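Local structure of cupin 2, conserved barrel (Desulfitobacterium hafniense, 2OZJ) at residues 71-76 and 86-91. The protein is of unknown function but belongs to the cupin superfamily, folding into the conserved small beta-barrel of that group and assembling as a two-chain complex. Sequence-based numbering, arbitrary orientation.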
ATOM      1  N   ILE A  71      17.410   4.623  -2.492  1.00 14.45           N
ATOM      2  CA  ILE A  71      16.882   5.554  -3.464  1.00 16.60           C
ATOM      3  C   ILE A  71      17.823   6.727  -3.592  1.00 15.87           C
ATOM      4  O   ILE A  71      18.292   7.274  -2.593  1.00 16.87           O
ATOM      5  CB  ILE A  71      15.488   6.102  -3.120  1.00 15.79           C
ATOM      6  CG1 ILE A  71      14.483   4.984  -3.050  1.00 19.48           C
ATOM      7  CG2 ILE A  71      15.032   7.039  -4.209  1.00 15.25           C
ATOM      8  CD1 ILE A  71      13.004   5.477  -2.743  1.00 23.71           C
ATOM      9  N   THR A  72      18.097   7.115  -4.837  1.00 17.96           N
ATOM     10  CA  THR A  72      19.022   8.212  -5.143  1.00 18.76           C
ATOM     11  C   THR A  72      18.304   9.374  -5.807  1.00 19.52           C
ATOM     12  O   THR A  72      17.593   9.149  -6.777  1.00 21.37           O
ATOM     13  CB  THR A  72      20.120   7.721  -6.140  1.00 19.74           C
ATOM     14  OG1 THR A  72      20.915   6.712  -5.516  1.00 23.48           O
ATOM     15  CG2 THR A  72      21.028   8.851  -6.570  1.00 22.51           C
ATOM     16  N   PHE A  73      18.520  10.606  -5.321  1.00 23.94           N
ATOM     17  CA  PHE A  73      18.015  11.822  -6.011  1.00 25.23           C
ATOM     18  C   PHE A  73      18.692  13.106  -5.606  1.00 27.82           C
ATOM     19  O   PHE A  73      18.668  13.466  -4.428  1.00 28.76           O
ATOM     20  CB  PHE A  73      16.489  12.025  -5.884  1.00 27.24           C
ATOM     21  CG  PHE A  73      15.894  11.581  -4.580  1.00 25.40           C
ATOM     22  CD1 PHE A  73      16.619  11.586  -3.397  1.00 26.95           C
ATOM     23  CD2 PHE A  73      14.578  11.169  -4.546  1.00 27.49           C
ATOM     24  CE1 PHE A  73      16.056  11.175  -2.230  1.00 29.46           C
ATOM     25  CE2 PHE A  73      14.011  10.754  -3.375  1.00 28.64           C
ATOM     26  CZ  PHE A  73      14.749  10.759  -2.211  1.00 31.45           C
ATOM     27  N   ASP A  74      19.339  13.753  -6.586  1.00 27.89           N
ATOM     28  CA  ASP A  74      19.789  15.133  -6.435  1.00 27.49           C
ATOM     29  C   ASP A  74      21.006  15.237  -5.521  1.00 26.67           C
ATOM     30  O   ASP A  74      22.128  15.463  -5.979  1.00 29.47           O
ATOM     31  CB  ASP A  74      18.655  16.012  -5.903  1.00 26.51           C
ATOM     32  N   ASP A  75      20.781  15.040  -4.199  1.00 26.31           N
ATOM     33  CA  ASP A  75      21.776  15.339  -3.184  1.00 25.21           C
ATOM     34  C   ASP A  75      22.125  14.148  -2.295  1.00 24.35           C
ATOM     35  O   ASP A  75      23.038  14.244  -1.460  1.00 26.93           O
ATOM     36  CB  ASP A  75      21.240  16.469  -2.299  1.00 26.17           C
ATOM     37  N   GLN A  76      21.430  13.035  -2.492  1.00 23.09           N
ATOM     38  CA  GLN A  76      21.268  12.043  -1.440  1.00 23.21           C
ATOM     39  C   GLN A  76      21.058  10.636  -1.908  1.00 20.34           C
ATOM     40  O   GLN A  76      20.438  10.420  -2.921  1.00 21.39           O
ATOM     41  CB  GLN A  76      20.023  12.383  -0.639  1.00 25.04           C
ATOM     42  CG  GLN A  76      20.217  13.506   0.322  1.00 27.08           C
ATOM     43  CD  GLN A  76      19.060  13.558   1.282  1.00 31.82           C
ATOM     44  OE1 GLN A  76      17.906  13.684   0.867  1.00 35.79           O
ATOM     45  NE2 GLN A  76      19.356  13.421   2.567  1.00 33.88           N
ATOM     46  N   LEU A  86       8.384   5.725   1.516  1.00 13.81           N
ATOM     47  CA  LEU A  86       8.898   7.027   1.108  1.00 11.42           C
ATOM     48  C   LEU A  86       8.064   7.537  -0.047  1.00 13.57           C
ATOM     49  O   LEU A  86       7.756   6.772  -0.959  1.00 16.33           O
ATOM     50  CB  LEU A  86      10.371   6.938   0.671  1.00 10.22           C
ATOM     51  CG  LEU A  86      11.127   8.282   0.621  1.00 11.80           C
ATOM     52  CD1 LEU A  86      11.365   8.937   1.998  1.00 11.31           C
ATOM     53  CD2 LEU A  86      12.469   8.095  -0.062  1.00 16.83           C
HETATM   54  N   MSE A  87       7.686   8.812   0.004  1.00 10.08           N
HETATM   55  CA  MSE A  87       6.964   9.460  -1.074  1.00 12.70           C
HETATM   56  C   MSE A  87       7.934  10.307  -1.875  1.00  9.46           C
HETATM   57  O   MSE A  87       8.702  11.087  -1.314  1.00 12.69           O
HETATM   58  CB  MSE A  87       5.845  10.339  -0.523  1.00 12.52           C
HETATM   59  CG  MSE A  87       4.803  10.730  -1.592  1.00 10.25           C
HETATM   60 SE   MSE A  87       5.259  12.276  -2.596  0.75 18.12          SE
HETATM   61  CE  MSE A  87       4.324  13.657  -1.640  1.00 21.78           C
ATOM     62  N   VAL A  88       7.923  10.095  -3.191  1.00 12.51           N
ATOM     63  CA  VAL A  88       8.754  10.864  -4.117  1.00 10.36           C
ATOM     64  C   VAL A  88       7.832  11.718  -4.994  1.00  8.68           C
ATOM     65  O   VAL A  88       7.028  11.179  -5.753  1.00 11.35           O
ATOM     66  CB  VAL A  88       9.661   9.923  -4.973  1.00 11.80           C
ATOM     67  CG1 VAL A  88      10.486  10.714  -5.958  1.00 12.57           C
ATOM     68  CG2 VAL A  88      10.566   9.057  -4.067  1.00 14.78           C
ATOM     69  N   PRO A  89       7.916  13.048  -4.866  1.00  9.97           N
ATOM     70  CA  PRO A  89       6.949  13.907  -5.559  1.00 11.81           C
ATOM     71  C   PRO A  89       7.112  13.941  -7.073  1.00 13.09           C
ATOM     72  O   PRO A  89       8.191  13.667  -7.587  1.00 14.53           O
ATOM     73  CB  PRO A  89       7.185  15.297  -4.942  1.00 13.73           C
ATOM     74  CG  PRO A  89       8.533  15.244  -4.348  1.00 15.38           C
ATOM     75  CD  PRO A  89       8.836  13.826  -4.007  1.00 11.25           C
ATOM     76  N   ALA A  90       6.016  14.246  -7.763  1.00 13.78           N
ATOM     77  CA  ALA A  90       6.004  14.483  -9.201  1.00 13.82           C
ATOM     78  C   ALA A  90       7.206  15.288  -9.636  1.00 12.84           C
ATOM     79  O   ALA A  90       7.559  16.300  -9.023  1.00 15.81           O
ATOM     80  CB  ALA A  90       4.734  15.220  -9.617  1.00 14.88           C
ATOM     81  N   HIS A  91       7.834  14.820 -10.706  1.00 14.95           N
ATOM     82  CA  HIS A  91       8.964  15.480 -11.346  1.00 14.67           C
ATOM     83  C   HIS A  91      10.293  15.439 -10.587  1.00 15.37           C
ATOM     84  O   HIS A  91      11.253  16.046 -11.018  1.00 15.55           O
ATOM     85  CB  HIS A  91       8.590  16.929 -11.749  1.00 11.76           C
ATOM     86  CG  HIS A  91       7.446  16.991 -12.716  1.00 18.08           C
ATOM     87  ND1 HIS A  91       6.229  17.564 -12.409  1.00 25.76           N
ATOM     88  CD2 HIS A  91       7.320  16.497 -13.971  1.00 25.90           C
ATOM     89  CE1 HIS A  91       5.415  17.448 -13.444  1.00 27.80           C
ATOM     90  NE2 HIS A  91       6.051  16.798 -14.401  1.00 30.63           N
TER
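Ile71 and Phe73 meet Leu86 and Val88 across the interior of the cupin beta-barrel, where strand 68-73 of one sheet faces strand 84-88 of the other. The axes of the short strands 71-73 and 86-88 pass 10.7 Å apart with their directions 33° from parallel, a spacing for side chains to fill, with Ile71 level with Leu86 and Phe73 with Val88.

The packing is wholly apolar. Long, branched aliphatic chains suit the deeper level: Ile71 CD1 reaches Leu86 CD2 at 3.8 Å, the two chains running alongside each other with opposite headings and meeting through their terminal methyls. Ile71 is fully extended at its end, with CD1 anti to CA (chi2 -178°), which carries this methyl across the gap. Tyr62 of strand 60-65 and Leu80 of strand 76-80 also touch Ile71, while Leu86 lies against Ile78 and Leu80 and also packs on Pro9 of the second subunit.

Nearer the end of the strands an aromatic ring spans the gap. Phe73 presents its far edge to Val88, with CE2 3.9 Å from CG2 and that methyl near the ring plane; a compact beta-branched residue suits this place because its methyls sit close to the backbone. Ile71 CG2 sits over one face of the ring, 3.9 Å from its plane and nearer the ring's margin than its centre. His94 borders both Phe73 and Val88.

Backbone bonds serve the turn that follows: Phe73 N bonds to Gln76 O, and Asp75 N to Phe73 O, closing the hairpin to strand 76-80. Leu86 links the two levels through a single methyl, since CD2, besides meeting Ile71, lies 4.1 Å from Phe73 CZ.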